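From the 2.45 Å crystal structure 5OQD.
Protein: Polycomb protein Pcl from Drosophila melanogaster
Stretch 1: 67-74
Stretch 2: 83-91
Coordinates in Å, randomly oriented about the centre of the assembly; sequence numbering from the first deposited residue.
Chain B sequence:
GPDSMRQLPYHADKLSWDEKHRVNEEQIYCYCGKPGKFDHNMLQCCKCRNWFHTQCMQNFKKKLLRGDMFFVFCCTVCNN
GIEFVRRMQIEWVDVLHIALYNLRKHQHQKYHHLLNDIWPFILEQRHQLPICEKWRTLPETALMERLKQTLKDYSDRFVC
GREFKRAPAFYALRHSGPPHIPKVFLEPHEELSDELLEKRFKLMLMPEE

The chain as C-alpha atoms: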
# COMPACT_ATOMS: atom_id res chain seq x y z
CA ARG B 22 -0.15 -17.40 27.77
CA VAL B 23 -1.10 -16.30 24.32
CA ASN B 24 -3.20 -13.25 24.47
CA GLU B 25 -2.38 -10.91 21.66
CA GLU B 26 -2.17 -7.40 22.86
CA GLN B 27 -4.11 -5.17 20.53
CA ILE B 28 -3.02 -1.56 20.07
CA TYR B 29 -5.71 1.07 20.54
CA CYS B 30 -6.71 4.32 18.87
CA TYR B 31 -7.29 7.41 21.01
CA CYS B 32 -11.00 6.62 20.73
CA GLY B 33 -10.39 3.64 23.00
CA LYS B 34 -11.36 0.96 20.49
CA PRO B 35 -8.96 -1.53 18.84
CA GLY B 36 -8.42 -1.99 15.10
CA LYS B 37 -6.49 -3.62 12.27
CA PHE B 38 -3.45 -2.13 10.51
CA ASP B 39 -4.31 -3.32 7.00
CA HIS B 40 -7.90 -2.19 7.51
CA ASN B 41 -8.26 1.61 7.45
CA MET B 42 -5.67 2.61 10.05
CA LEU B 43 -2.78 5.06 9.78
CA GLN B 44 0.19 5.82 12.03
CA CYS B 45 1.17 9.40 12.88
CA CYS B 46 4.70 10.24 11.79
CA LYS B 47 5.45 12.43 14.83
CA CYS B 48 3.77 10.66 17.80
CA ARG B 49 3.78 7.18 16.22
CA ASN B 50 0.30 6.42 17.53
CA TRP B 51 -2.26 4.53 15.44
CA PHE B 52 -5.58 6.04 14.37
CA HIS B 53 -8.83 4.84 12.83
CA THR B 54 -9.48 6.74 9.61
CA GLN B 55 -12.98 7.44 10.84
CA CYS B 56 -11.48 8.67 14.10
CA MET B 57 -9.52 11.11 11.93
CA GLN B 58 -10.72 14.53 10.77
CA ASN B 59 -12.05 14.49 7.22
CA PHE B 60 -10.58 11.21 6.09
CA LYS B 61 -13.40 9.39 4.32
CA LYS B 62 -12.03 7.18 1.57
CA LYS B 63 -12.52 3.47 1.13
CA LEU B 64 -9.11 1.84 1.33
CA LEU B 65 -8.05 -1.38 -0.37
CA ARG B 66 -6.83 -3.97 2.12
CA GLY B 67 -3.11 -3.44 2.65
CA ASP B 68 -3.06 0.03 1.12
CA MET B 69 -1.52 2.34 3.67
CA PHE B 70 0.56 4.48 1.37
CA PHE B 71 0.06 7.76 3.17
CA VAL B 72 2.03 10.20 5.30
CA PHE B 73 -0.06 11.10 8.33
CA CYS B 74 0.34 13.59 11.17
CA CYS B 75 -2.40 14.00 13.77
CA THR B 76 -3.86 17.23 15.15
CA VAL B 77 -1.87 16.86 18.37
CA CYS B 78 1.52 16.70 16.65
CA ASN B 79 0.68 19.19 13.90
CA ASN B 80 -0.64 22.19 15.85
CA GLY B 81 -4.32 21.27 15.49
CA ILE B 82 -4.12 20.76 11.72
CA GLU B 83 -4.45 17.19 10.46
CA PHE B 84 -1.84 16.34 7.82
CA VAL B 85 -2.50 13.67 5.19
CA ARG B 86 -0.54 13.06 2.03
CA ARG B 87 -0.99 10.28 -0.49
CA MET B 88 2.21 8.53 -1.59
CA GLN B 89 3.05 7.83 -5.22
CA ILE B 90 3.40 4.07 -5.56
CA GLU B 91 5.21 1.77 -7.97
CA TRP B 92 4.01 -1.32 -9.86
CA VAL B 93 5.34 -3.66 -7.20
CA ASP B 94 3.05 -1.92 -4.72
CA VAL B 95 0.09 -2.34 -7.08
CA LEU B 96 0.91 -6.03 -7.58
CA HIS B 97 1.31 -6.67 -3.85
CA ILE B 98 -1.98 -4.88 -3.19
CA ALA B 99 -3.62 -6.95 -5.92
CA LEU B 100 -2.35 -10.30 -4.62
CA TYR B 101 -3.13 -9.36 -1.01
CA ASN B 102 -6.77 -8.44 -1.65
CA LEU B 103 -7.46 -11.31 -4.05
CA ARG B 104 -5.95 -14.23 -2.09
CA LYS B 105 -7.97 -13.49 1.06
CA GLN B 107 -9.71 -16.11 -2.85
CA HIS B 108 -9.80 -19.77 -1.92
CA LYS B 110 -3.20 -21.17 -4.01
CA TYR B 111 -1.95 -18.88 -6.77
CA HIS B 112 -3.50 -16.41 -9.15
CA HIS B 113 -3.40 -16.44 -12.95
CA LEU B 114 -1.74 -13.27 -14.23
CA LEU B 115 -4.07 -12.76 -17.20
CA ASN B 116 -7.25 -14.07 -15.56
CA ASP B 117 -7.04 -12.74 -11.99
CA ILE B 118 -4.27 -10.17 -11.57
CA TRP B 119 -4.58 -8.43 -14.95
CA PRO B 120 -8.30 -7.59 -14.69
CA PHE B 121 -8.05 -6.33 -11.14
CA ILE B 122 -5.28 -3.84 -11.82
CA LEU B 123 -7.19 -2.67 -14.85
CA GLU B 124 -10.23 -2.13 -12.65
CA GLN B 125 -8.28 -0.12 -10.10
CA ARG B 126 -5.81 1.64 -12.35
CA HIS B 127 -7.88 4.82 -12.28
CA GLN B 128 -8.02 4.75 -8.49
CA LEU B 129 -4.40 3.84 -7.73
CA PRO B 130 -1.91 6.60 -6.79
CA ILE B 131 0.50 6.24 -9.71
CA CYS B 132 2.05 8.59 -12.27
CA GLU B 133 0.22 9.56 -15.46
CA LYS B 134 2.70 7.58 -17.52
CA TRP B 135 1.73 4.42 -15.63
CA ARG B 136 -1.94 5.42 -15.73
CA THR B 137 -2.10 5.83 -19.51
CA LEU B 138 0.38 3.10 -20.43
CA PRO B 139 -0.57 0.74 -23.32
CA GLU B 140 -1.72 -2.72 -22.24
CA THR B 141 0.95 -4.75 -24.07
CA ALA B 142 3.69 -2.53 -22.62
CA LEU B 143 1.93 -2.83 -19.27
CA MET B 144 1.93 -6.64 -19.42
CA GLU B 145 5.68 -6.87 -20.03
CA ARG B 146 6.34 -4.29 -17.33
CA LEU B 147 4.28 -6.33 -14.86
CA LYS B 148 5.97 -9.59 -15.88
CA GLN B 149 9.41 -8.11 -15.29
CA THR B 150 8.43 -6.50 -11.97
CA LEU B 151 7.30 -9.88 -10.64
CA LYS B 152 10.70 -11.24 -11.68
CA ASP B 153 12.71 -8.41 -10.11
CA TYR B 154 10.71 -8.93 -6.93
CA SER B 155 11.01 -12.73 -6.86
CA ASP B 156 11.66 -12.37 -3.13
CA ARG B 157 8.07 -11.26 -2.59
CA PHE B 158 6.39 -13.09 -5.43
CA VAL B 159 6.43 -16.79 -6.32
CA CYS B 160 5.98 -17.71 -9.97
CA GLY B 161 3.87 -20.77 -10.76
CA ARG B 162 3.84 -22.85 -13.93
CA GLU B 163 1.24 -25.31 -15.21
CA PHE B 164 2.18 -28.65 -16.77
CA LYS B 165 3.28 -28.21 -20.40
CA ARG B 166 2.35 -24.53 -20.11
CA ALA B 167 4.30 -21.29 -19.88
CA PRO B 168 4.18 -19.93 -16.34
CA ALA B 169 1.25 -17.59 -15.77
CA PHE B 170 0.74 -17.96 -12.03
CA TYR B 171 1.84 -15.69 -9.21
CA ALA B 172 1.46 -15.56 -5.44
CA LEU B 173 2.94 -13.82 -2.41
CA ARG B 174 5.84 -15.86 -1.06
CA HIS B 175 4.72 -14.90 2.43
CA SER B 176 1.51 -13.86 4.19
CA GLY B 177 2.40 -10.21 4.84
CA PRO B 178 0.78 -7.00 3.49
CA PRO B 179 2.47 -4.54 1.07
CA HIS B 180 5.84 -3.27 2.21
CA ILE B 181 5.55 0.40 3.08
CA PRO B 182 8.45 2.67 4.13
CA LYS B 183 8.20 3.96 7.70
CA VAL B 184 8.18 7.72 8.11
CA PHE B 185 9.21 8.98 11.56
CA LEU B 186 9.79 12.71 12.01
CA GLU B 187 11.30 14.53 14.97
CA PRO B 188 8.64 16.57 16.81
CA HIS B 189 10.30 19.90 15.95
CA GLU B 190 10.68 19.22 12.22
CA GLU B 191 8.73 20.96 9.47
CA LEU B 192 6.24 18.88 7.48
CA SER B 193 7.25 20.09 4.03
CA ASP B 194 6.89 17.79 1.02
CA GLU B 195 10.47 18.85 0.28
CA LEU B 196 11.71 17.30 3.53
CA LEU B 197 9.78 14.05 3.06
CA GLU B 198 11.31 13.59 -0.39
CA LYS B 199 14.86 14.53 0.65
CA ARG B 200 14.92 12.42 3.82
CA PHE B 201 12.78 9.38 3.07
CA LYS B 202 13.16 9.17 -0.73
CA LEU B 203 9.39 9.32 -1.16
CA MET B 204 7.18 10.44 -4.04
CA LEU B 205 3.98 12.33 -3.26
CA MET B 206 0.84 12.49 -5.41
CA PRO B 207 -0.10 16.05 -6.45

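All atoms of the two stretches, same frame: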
# COMPACT_ATOMS: atom_id res chain seq x y z
N GLY B 67 -4.55 -3.45 2.77
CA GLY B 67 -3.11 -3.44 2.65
C GLY B 67 -2.58 -2.10 2.18
O GLY B 67 -1.39 -1.81 2.31
N ASP B 68 -3.47 -1.25 1.68
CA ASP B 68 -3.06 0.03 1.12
C ASP B 68 -2.98 1.08 2.20
O ASP B 68 -3.98 1.64 2.63
CB ASP B 68 -4.06 0.46 0.06
CG ASP B 68 -3.73 1.81 -0.53
OD1 ASP B 68 -2.71 2.39 -0.15
OD2 ASP B 68 -4.50 2.29 -1.37
N MET B 69 -1.76 1.36 2.64
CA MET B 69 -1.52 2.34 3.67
C MET B 69 -0.55 3.41 3.21
O MET B 69 0.15 4.00 4.02
CB MET B 69 -0.99 1.67 4.93
CG MET B 69 -2.05 0.93 5.71
SD MET B 69 -1.35 -0.33 6.78
CE MET B 69 -0.27 0.65 7.82
N PHE B 70 -0.49 3.65 1.91
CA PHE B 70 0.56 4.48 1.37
C PHE B 70 0.22 5.94 1.55
O PHE B 70 -0.15 6.63 0.61
CB PHE B 70 0.78 4.15 -0.10
CG PHE B 70 1.33 2.78 -0.33
CD1 PHE B 70 0.49 1.70 -0.46
CD2 PHE B 70 2.69 2.58 -0.43
CE1 PHE B 70 1.00 0.44 -0.67
CE2 PHE B 70 3.20 1.32 -0.64
CZ PHE B 70 2.36 0.25 -0.77
N PHE B 71 0.35 6.40 2.79
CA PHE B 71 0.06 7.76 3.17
C PHE B 71 1.09 8.26 4.17
O PHE B 71 1.70 7.48 4.87
CB PHE B 71 -1.31 7.84 3.83
CG PHE B 71 -2.45 7.61 2.90
CD1 PHE B 71 -2.99 8.65 2.18
CD2 PHE B 71 -3.01 6.36 2.77
CE1 PHE B 71 -4.05 8.45 1.33
CE2 PHE B 71 -4.07 6.15 1.92
CZ PHE B 71 -4.59 7.19 1.20
N VAL B 72 1.27 9.57 4.23
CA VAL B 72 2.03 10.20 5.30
C VAL B 72 1.05 10.96 6.18
O VAL B 72 0.40 11.90 5.73
CB VAL B 72 3.11 11.16 4.76
CG1 VAL B 72 3.75 11.92 5.92
CG2 VAL B 72 4.16 10.40 3.98
N PHE B 73 0.94 10.54 7.44
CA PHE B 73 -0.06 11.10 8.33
C PHE B 73 0.54 11.75 9.57
O PHE B 73 1.48 11.24 10.18
CB PHE B 73 -1.06 10.02 8.75
CG PHE B 73 -2.00 10.46 9.83
CD1 PHE B 73 -2.89 11.50 9.61
CD2 PHE B 73 -2.01 9.82 11.06
CE1 PHE B 73 -3.76 11.90 10.61
CE2 PHE B 73 -2.88 10.22 12.06
CZ PHE B 73 -3.75 11.26 11.83
N CYS B 74 -0.01 12.91 9.93
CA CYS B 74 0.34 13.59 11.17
C CYS B 74 -0.93 14.10 11.83
O CYS B 74 -1.69 14.86 11.23
CB CYS B 74 1.32 14.73 10.90
SG CYS B 74 2.13 15.39 12.38
N GLU B 83 -4.71 18.55 10.91
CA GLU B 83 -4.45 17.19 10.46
C GLU B 83 -3.72 17.20 9.12
O GLU B 83 -4.09 17.92 8.20
CB GLU B 83 -5.75 16.39 10.35
CG GLU B 83 -5.53 14.89 10.23
CD GLU B 83 -6.82 14.12 10.01
OE1 GLU B 83 -7.16 13.86 8.85
OE2 GLU B 83 -7.48 13.78 11.02
N PHE B 84 -2.67 16.39 9.02
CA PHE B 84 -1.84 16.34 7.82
C PHE B 84 -1.90 14.97 7.16
O PHE B 84 -1.40 13.99 7.71
CB PHE B 84 -0.39 16.71 8.15
CG PHE B 84 0.53 16.71 6.96
CD1 PHE B 84 0.67 17.85 6.19
CD2 PHE B 84 1.25 15.58 6.62
CE1 PHE B 84 1.52 17.87 5.09
CE2 PHE B 84 2.10 15.59 5.53
CZ PHE B 84 2.23 16.73 4.76
N VAL B 85 -2.50 14.90 5.98
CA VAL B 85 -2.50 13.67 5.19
C VAL B 85 -1.90 13.92 3.81
O VAL B 85 -2.13 14.96 3.19
CB VAL B 85 -3.92 13.09 5.05
CG1 VAL B 85 -4.44 12.60 6.39
CG2 VAL B 85 -4.88 14.11 4.45
N ARG B 86 -1.03 13.02 3.39
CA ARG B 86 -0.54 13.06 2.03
C ARG B 86 -0.49 11.67 1.44
O ARG B 86 0.02 10.74 2.05
CB ARG B 86 0.84 13.71 1.96
N ARG B 87 -1.03 11.53 0.25
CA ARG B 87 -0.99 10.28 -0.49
C ARG B 87 0.36 10.07 -1.16
O ARG B 87 0.88 10.96 -1.83
CB ARG B 87 -2.10 10.25 -1.54
CG ARG B 87 -2.01 9.11 -2.53
CD ARG B 87 -3.10 8.07 -2.30
NE ARG B 87 -2.62 6.93 -1.54
CZ ARG B 87 -3.22 5.75 -1.50
NH1 ARG B 87 -4.34 5.55 -2.19
NH2 ARG B 87 -2.71 4.76 -0.78
N MET B 88 0.93 8.88 -0.96
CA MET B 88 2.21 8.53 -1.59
C MET B 88 2.01 8.14 -3.05
O MET B 88 0.94 7.68 -3.44
CB MET B 88 2.88 7.38 -0.85
CG MET B 88 3.31 7.69 0.58
SD MET B 88 4.01 6.22 1.36
CE MET B 88 4.48 6.88 2.96
N GLN B 89 3.04 8.34 -3.86
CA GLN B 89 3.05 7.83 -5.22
C GLN B 89 3.71 6.45 -5.22
O GLN B 89 4.86 6.31 -4.81
CB GLN B 89 3.79 8.78 -6.17
CG GLN B 89 3.70 8.39 -7.63
CD GLN B 89 4.19 9.49 -8.56
OE1 GLN B 89 5.39 9.71 -8.71
NE2 GLN B 89 3.25 10.19 -9.19
N ILE B 90 2.97 5.45 -5.68
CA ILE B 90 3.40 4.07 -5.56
C ILE B 90 3.79 3.44 -6.89
O ILE B 90 3.27 3.80 -7.93
CB ILE B 90 2.32 3.20 -4.91
CG1 ILE B 90 1.16 2.98 -5.87
CG2 ILE B 90 1.82 3.85 -3.63
CD1 ILE B 90 0.36 1.75 -5.55
N GLU B 91 4.74 2.53 -6.82
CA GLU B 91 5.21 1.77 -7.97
C GLU B 91 4.37 0.53 -8.29
O GLU B 91 3.45 0.18 -7.56
CB GLU B 91 6.68 1.40 -7.82
CG GLU B 91 7.60 2.32 -8.58
CD GLU B 91 7.83 1.86 -10.01
OE1 GLU B 91 6.89 1.33 -10.63
OE2 GLU B 91 8.96 2.04 -10.52

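Residues 71-74 and 84-87 run as neighbouring antiparallel strands, their axes 4.6 Å apart at closest approach and their directions 176° apart, and the contact buries 733 Å² in all. Glu83 precedes the pairing; its CG lies 3.5 Å from CE1 of Phe73, at the edge of that ring. Phe84 faces Cys74 in a hydrogen-bonded pair, closed by Phe84 N to Cys74 O (2.9 Å) and Cys74 N to Phe84 O (2.8 Å). Their side chains share one face of the sheet, CB to CB 3.8 Å, and the Phe84 ring reaches along it to Val72, CE2 to CG1 4.0 Å. Val85 pairs with Phe73 without backbone hydrogen bonds between them; Val85 CA instead points its hydrogen at Val72 O (3.4 Å), while on the opposite face Val85 CG1 packs against Phe73 CD1 (3.7 Å). Arg86, modelled only to CB, closes the next ring with Val72: Val72 N to Arg86 O is 2.8 Å and Arg86 N to Val72 O 3.0 Å. Arg87, across from Phe71, is the polar centre of the contact. Its guanidinium lies flat on the Phe71 ring, centres 3.9 Å apart and planes at 8°, a cation resting on aromatic electrons. This leaves its edge free for acceptors: NH2 forms a salt bridge with Asp68 OD1 through a very short 2.5 Å hydrogen bond, and NE donates to Phe70 O (3.3 Å). Asp68 OD1 also accepts from Phe70 N (3.3 Å), tying the loop to the same anchor. Met88 N extends the backbone ladder to Phe70 O (2.9 Å), and its side chain turns toward stretch 1, CE meeting Val72 CG2 at 3.7 Å. Gln89 points away. Ile90 turns back, laying CG2 over one face of the Phe70 ring, 3.9 Å from its centroid, in a CH-pi contact. Glu91, out of reach, N-caps a helix.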